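Local coordinates for protein probable nitrite reductase [nad(p)h] small subunit NIRD (Mycobacterium tuberculosis, PDB 4AIV) that is the small subunit of the NADH-dependent nitrite reductase, associates with the large subunit NirB and is probably required for reduction of nitrite to ammonium, at residues G24-F38 and A47-S61. Sequence-based numbering, arbitrary orientation.
Sequences GVGVLLDDGSQVALF and AVGNVDPFSGAAVMS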
loop_
_atom_site.group_PDB
_atom_site.type_symbol
_atom_site.label_atom_id
_atom_site.label_comp_id
_atom_site.label_asym_id
_atom_site.label_seq_id
_atom_site.Cartn_x
_atom_site.Cartn_y
_atom_site.Cartn_z
ATOM N N GLY A 24 6.089 4.870 4.214
ATOM C CA GLY A 24 4.912 4.914 3.372
ATOM C C GLY A 24 4.575 6.327 2.940
ATOM O O GLY A 24 4.945 7.298 3.604
ATOM N N VAL A 25 3.876 6.435 1.816
ATOM C CA VAL A 25 3.421 7.721 1.306
ATOM C C VAL A 25 2.003 7.566 0.754
ATOM O O VAL A 25 1.657 6.519 0.192
ATOM C CB VAL A 25 4.386 8.256 0.212
ATOM C CG1 VAL A 25 4.348 7.368 -1.020
ATOM C CG2 VAL A 25 4.058 9.704 -0.142
ATOM N N GLY A 26 1.174 8.593 0.933
ATOM C CA GLY A 26 -0.188 8.565 0.427
ATOM C C GLY A 26 -0.226 8.984 -1.034
ATOM O O GLY A 26 0.419 9.958 -1.421
ATOM N N VAL A 27 -0.973 8.248 -1.851
ATOM C CA VAL A 27 -1.067 8.541 -3.277
ATOM C C VAL A 27 -2.543 8.630 -3.669
ATOM O O VAL A 27 -3.361 7.822 -3.229
ATOM C CB VAL A 27 -0.371 7.437 -4.118
ATOM C CG1 VAL A 27 -0.503 7.715 -5.616
ATOM C CG2 VAL A 27 1.092 7.315 -3.720
ATOM N N LEU A 28 -2.875 9.610 -4.501
ATOM C CA LEU A 28 -4.244 9.801 -4.968
ATOM C C LEU A 28 -4.391 9.250 -6.387
ATOM O O LEU A 28 -3.710 9.702 -7.306
ATOM C CB LEU A 28 -4.586 11.300 -4.940
ATOM C CG LEU A 28 -5.976 11.766 -5.382
ATOM C CD1 LEU A 28 -7.024 11.322 -4.383
ATOM C CD2 LEU A 28 -6.021 13.301 -5.564
ATOM N N LEU A 29 -5.278 8.279 -6.580
ATOM C CA LEU A 29 -5.459 7.709 -7.912
ATOM C C LEU A 29 -6.434 8.551 -8.735
ATOM O O LEU A 29 -7.082 9.464 -8.214
ATOM C CB LEU A 29 -5.925 6.255 -7.839
ATOM C CG LEU A 29 -5.072 5.297 -6.999
ATOM C CD1 LEU A 29 -5.624 3.862 -7.090
ATOM C CD2 LEU A 29 -3.591 5.361 -7.415
ATOM N N ASP A 30 -6.531 8.234 -10.021
ATOM C CA ASP A 30 -7.302 9.038 -10.966
ATOM C C ASP A 30 -8.775 9.193 -10.563
ATOM O O ASP A 30 -9.391 10.229 -10.833
ATOM C CB ASP A 30 -7.202 8.414 -12.357
ATOM C CG ASP A 30 -8.040 7.172 -12.483
ATOM O OD1 ASP A 30 -7.744 6.165 -11.786
ATOM O OD2 ASP A 30 -9.017 7.210 -13.260
ATOM N N ASP A 31 -9.335 8.182 -9.897
ATOM C CA ASP A 31 -10.749 8.223 -9.517
ATOM C C ASP A 31 -10.963 8.727 -8.088
ATOM O O ASP A 31 -12.080 8.711 -7.578
ATOM C CB ASP A 31 -11.402 6.848 -9.690
ATOM C CG ASP A 31 -10.990 5.869 -8.610
ATOM O OD1 ASP A 31 -9.909 6.057 -8.003
ATOM O OD2 ASP A 31 -11.740 4.899 -8.372
ATOM N N GLY A 32 -9.888 9.162 -7.437
ATOM C CA GLY A 32 -9.993 9.675 -6.084
ATOM C C GLY A 32 -9.701 8.673 -4.980
ATOM O O GLY A 32 -9.673 9.055 -3.804
ATOM N N SER A 33 -9.488 7.403 -5.335
ATOM C CA SER A 33 -9.070 6.403 -4.345
ATOM C C SER A 33 -7.788 6.872 -3.659
ATOM O O SER A 33 -6.912 7.461 -4.301
ATOM C CB SER A 33 -8.805 5.041 -5.002
ATOM O OG SER A 33 -9.909 4.619 -5.775
ATOM N N GLN A 34 -7.691 6.615 -2.359
ATOM C CA GLN A 34 -6.521 7.000 -1.583
ATOM C C GLN A 34 -5.759 5.744 -1.265
ATOM O O GLN A 34 -6.338 4.754 -0.808
ATOM C CB GLN A 34 -6.913 7.668 -0.266
ATOM C CG GLN A 34 -7.913 8.771 -0.378
ATOM C CD GLN A 34 -8.218 9.326 0.985
ATOM O OE1 GLN A 34 -7.433 9.140 1.923
ATOM N NE2 GLN A 34 -9.357 9.995 1.118
ATOM N N VAL A 35 -4.452 5.804 -1.476
ATOM C CA VAL A 35 -3.608 4.625 -1.427
ATOM C C VAL A 35 -2.401 4.848 -0.509
ATOM O O VAL A 35 -1.831 5.937 -0.492
ATOM C CB VAL A 35 -3.146 4.305 -2.862
ATOM C CG1 VAL A 35 -1.809 3.616 -2.870
ATOM C CG2 VAL A 35 -4.222 3.492 -3.581
ATOM N N ALA A 36 -2.041 3.835 0.281
ATOM C CA ALA A 36 -0.788 3.870 1.031
ATOM C C ALA A 36 0.258 3.077 0.242
ATOM O O ALA A 36 0.097 1.864 0.029
ATOM C CB ALA A 36 -0.973 3.274 2.426
ATOM N N LEU A 37 1.310 3.763 -0.195
ATOM C CA LEU A 37 2.356 3.155 -1.018
ATOM C C LEU A 37 3.648 2.970 -0.226
ATOM O O LEU A 37 4.124 3.906 0.419
ATOM C CB LEU A 37 2.634 4.031 -2.247
ATOM C CG LEU A 37 3.783 3.593 -3.179
ATOM C CD1 LEU A 37 3.461 2.275 -3.933
ATOM C CD2 LEU A 37 4.142 4.713 -4.163
ATOM N N PHE A 38 4.215 1.765 -0.285
ATOM C CA PHE A 38 5.450 1.441 0.425
ATOM C C PHE A 38 6.462 0.765 -0.514
ATOM O O PHE A 38 6.099 -0.106 -1.304
ATOM C CB PHE A 38 5.166 0.451 1.562
ATOM C CG PHE A 38 4.127 0.916 2.556
ATOM C CD1 PHE A 38 2.773 0.683 2.333
ATOM C CD2 PHE A 38 4.509 1.561 3.727
ATOM C CE1 PHE A 38 1.820 1.088 3.264
ATOM C CE2 PHE A 38 3.556 1.977 4.664
ATOM C CZ PHE A 38 2.215 1.744 4.426
ATOM N N ALA A 47 0.956 -1.262 -2.797
ATOM C CA ALA A 47 -0.057 -0.226 -2.583
ATOM C C ALA A 47 -1.315 -0.830 -1.981
ATOM O O ALA A 47 -1.915 -1.760 -2.558
ATOM C CB ALA A 47 -0.384 0.486 -3.897
ATOM N N VAL A 48 -1.706 -0.317 -0.812
ATOM C CA VAL A 48 -2.928 -0.761 -0.154
ATOM C C VAL A 48 -3.807 0.450 0.185
ATOM O O VAL A 48 -3.360 1.599 0.096
ATOM C CB VAL A 48 -2.645 -1.605 1.131
ATOM C CG1 VAL A 48 -1.886 -2.891 0.780
ATOM C CG2 VAL A 48 -1.881 -0.787 2.168
ATOM N N GLY A 49 -5.058 0.195 0.546
ATOM C CA GLY A 49 -5.951 1.269 0.962
ATOM C C GLY A 49 -5.328 2.147 2.040
ATOM O O GLY A 49 -4.709 1.647 2.975
ATOM N N ASN A 50 -5.476 3.460 1.906
ATOM C CA ASN A 50 -4.907 4.391 2.883
ATOM C C ASN A 50 -5.791 4.568 4.124
ATOM O O ASN A 50 -5.363 5.136 5.143
ATOM C CB ASN A 50 -4.648 5.754 2.230
ATOM C CG ASN A 50 -3.665 6.595 3.015
ATOM O OD1 ASN A 50 -2.688 6.079 3.577
ATOM N ND2 ASN A 50 -3.918 7.899 3.065
ATOM N N VAL A 51 -7.025 4.083 4.042
ATOM C CA VAL A 51 -7.966 4.256 5.142
ATOM C C VAL A 51 -7.994 3.037 6.068
ATOM O O VAL A 51 -8.261 1.912 5.632
ATOM C CB VAL A 51 -9.388 4.565 4.628
ATOM C CG1 VAL A 51 -10.345 4.750 5.797
ATOM C CG2 VAL A 51 -9.371 5.799 3.731
ATOM N N ASP A 52 -7.701 3.270 7.347
ATOM C CA ASP A 52 -7.815 2.233 8.372
ATOM C C ASP A 52 -9.254 1.756 8.382
ATOM O O ASP A 52 -10.167 2.554 8.584
ATOM C CB ASP A 52 -7.415 2.788 9.750
ATOM C CG ASP A 52 -7.500 1.741 10.868
ATOM O OD1 ASP A 52 -8.549 1.059 11.012
ATOM O OD2 ASP A 52 -6.515 1.600 11.625
ATOM N N PRO A 53 -9.464 0.450 8.161
ATOM C CA PRO A 53 -10.828 -0.073 8.021
ATOM C C PRO A 53 -11.560 -0.209 9.352
ATOM O O PRO A 53 -12.743 -0.545 9.353
ATOM C CB PRO A 53 -10.606 -1.454 7.401
ATOM C CG PRO A 53 -9.290 -1.873 7.921
ATOM C CD PRO A 53 -8.453 -0.608 7.987
ATOM N N PHE A 54 -10.876 0.042 10.463
ATOM C CA PHE A 54 -11.541 0.025 11.761
ATOM C C PHE A 54 -11.983 1.441 12.148
ATOM O O PHE A 54 -13.136 1.654 12.535
ATOM C CB PHE A 54 -10.642 -0.593 12.846
ATOM C CG PHE A 54 -10.368 -2.074 12.652
ATOM C CD1 PHE A 54 -11.227 -3.027 13.182
ATOM C CD2 PHE A 54 -9.252 -2.511 11.942
ATOM C CE1 PHE A 54 -10.981 -4.386 13.013
ATOM C CE2 PHE A 54 -8.997 -3.877 11.768
ATOM C CZ PHE A 54 -9.864 -4.812 12.306
ATOM N N SER A 55 -11.076 2.408 12.011
ATOM C CA SER A 55 -11.330 3.781 12.466
ATOM C C SER A 55 -11.804 4.724 11.364
ATOM O O SER A 55 -12.406 5.760 11.642
ATOM C CB SER A 55 -10.065 4.365 13.101
ATOM O OG SER A 55 -9.085 4.628 12.105
ATOM N N GLY A 56 -11.512 4.380 10.113
ATOM C CA GLY A 56 -11.806 5.266 9.000
ATOM C C GLY A 56 -10.769 6.371 8.818
ATOM O O GLY A 56 -10.900 7.209 7.914
ATOM N N ALA A 57 -9.733 6.365 9.659
ATOM C CA ALA A 57 -8.645 7.350 9.582
ATOM C C ALA A 57 -7.757 7.140 8.349
ATOM O O ALA A 57 -7.256 6.034 8.118
ATOM C CB ALA A 57 -7.790 7.289 10.855
ATOM N N ALA A 58 -7.556 8.192 7.558
ATOM C CA ALA A 58 -6.708 8.084 6.363
ATOM C C ALA A 58 -5.244 8.186 6.762
ATOM O O ALA A 58 -4.594 9.200 6.489
ATOM C CB ALA A 58 -7.061 9.166 5.323
ATOM N N VAL A 59 -4.731 7.140 7.409
ATOM C CA VAL A 59 -3.394 7.182 8.004
ATOM C C VAL A 59 -2.527 5.942 7.760
ATOM O O VAL A 59 -1.435 5.840 8.331
ATOM C CB VAL A 59 -3.466 7.385 9.546
ATOM C CG1 VAL A 59 -4.228 8.677 9.906
ATOM C CG2 VAL A 59 -4.112 6.162 10.211
ATOM N N MET A 60 -2.988 4.997 6.942
ATOM C CA MET A 60 -2.224 3.755 6.755
ATOM C C MET A 60 -0.791 4.003 6.267
ATOM O O MET A 60 0.140 3.302 6.682
ATOM C CB MET A 60 -2.938 2.771 5.815
ATOM C CG MET A 60 -4.240 2.204 6.371
ATOM S SD MET A 60 -4.060 1.358 7.960
ATOM C CE MET A 60 -2.910 0.028 7.548
ATOM N N SER A 61 -0.618 5.002 5.407
ATOM C CA SER A 61 0.700 5.329 4.849
ATOM C C SER A 61 1.712 5.691 5.939
ATOM O O SER A 61 2.929 5.655 5.724
ATOM C CB SER A 61 0.587 6.483 3.856
ATOM O OG SER A 61 0.343 7.700 4.542
HETATM O O HOH W 1 5.101 4.631 6.934
HETATM O O HOH W 2 2.792 8.756 5.219
#
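Ala-36 and Val-48 pair through two backbone hydrogen bonds. Ala-36 N donates a hydrogen bond to Val-48 O at 2.6 Å, and Val-48 N donates one to Ala-36 O at 3.0 Å. Beyond the end of strand 47-49, Asn-50 N hydrogen-bonds to Gln-34 O (3.1 Å), from above the carbonyl plane. The Asn-50 side chain, with CG anti to the backbone N (chi1 -161°), sets OD1 beside Ala-36 CB, where it accepts a hydrogen bond from Ser-61 N, nearly along the C=O axis. This bond and that of Met-60 N to Asn-50 O close the loop 50-61 beside Ala-36. Two waters link Gly-24 to Ser-61, one running from Gly-24 N to Ser-61 O.

Ala-36 CB packs against Met-60 CB at 3.9 Å. The Phe-38 ring meets Met-60 O edge-on, in its plane, with CZ 3.4 Å from that oxygen. On the other face of the sheet Val-35 CG1 touches Ala-47 CB at 3.6 Å, and Tyr-101 of the adjacent strand 100-105 touches both. Gln-34 OE1 lies 3.4 Å from Ala-58 CB.

The arrangement is an antiparallel hairpin of strands 34-39 and 45-49, whose following loop packs its two ends against strands 34-39 and 25-28, at the edge of the six-stranded sheet of the Rieske-like domain.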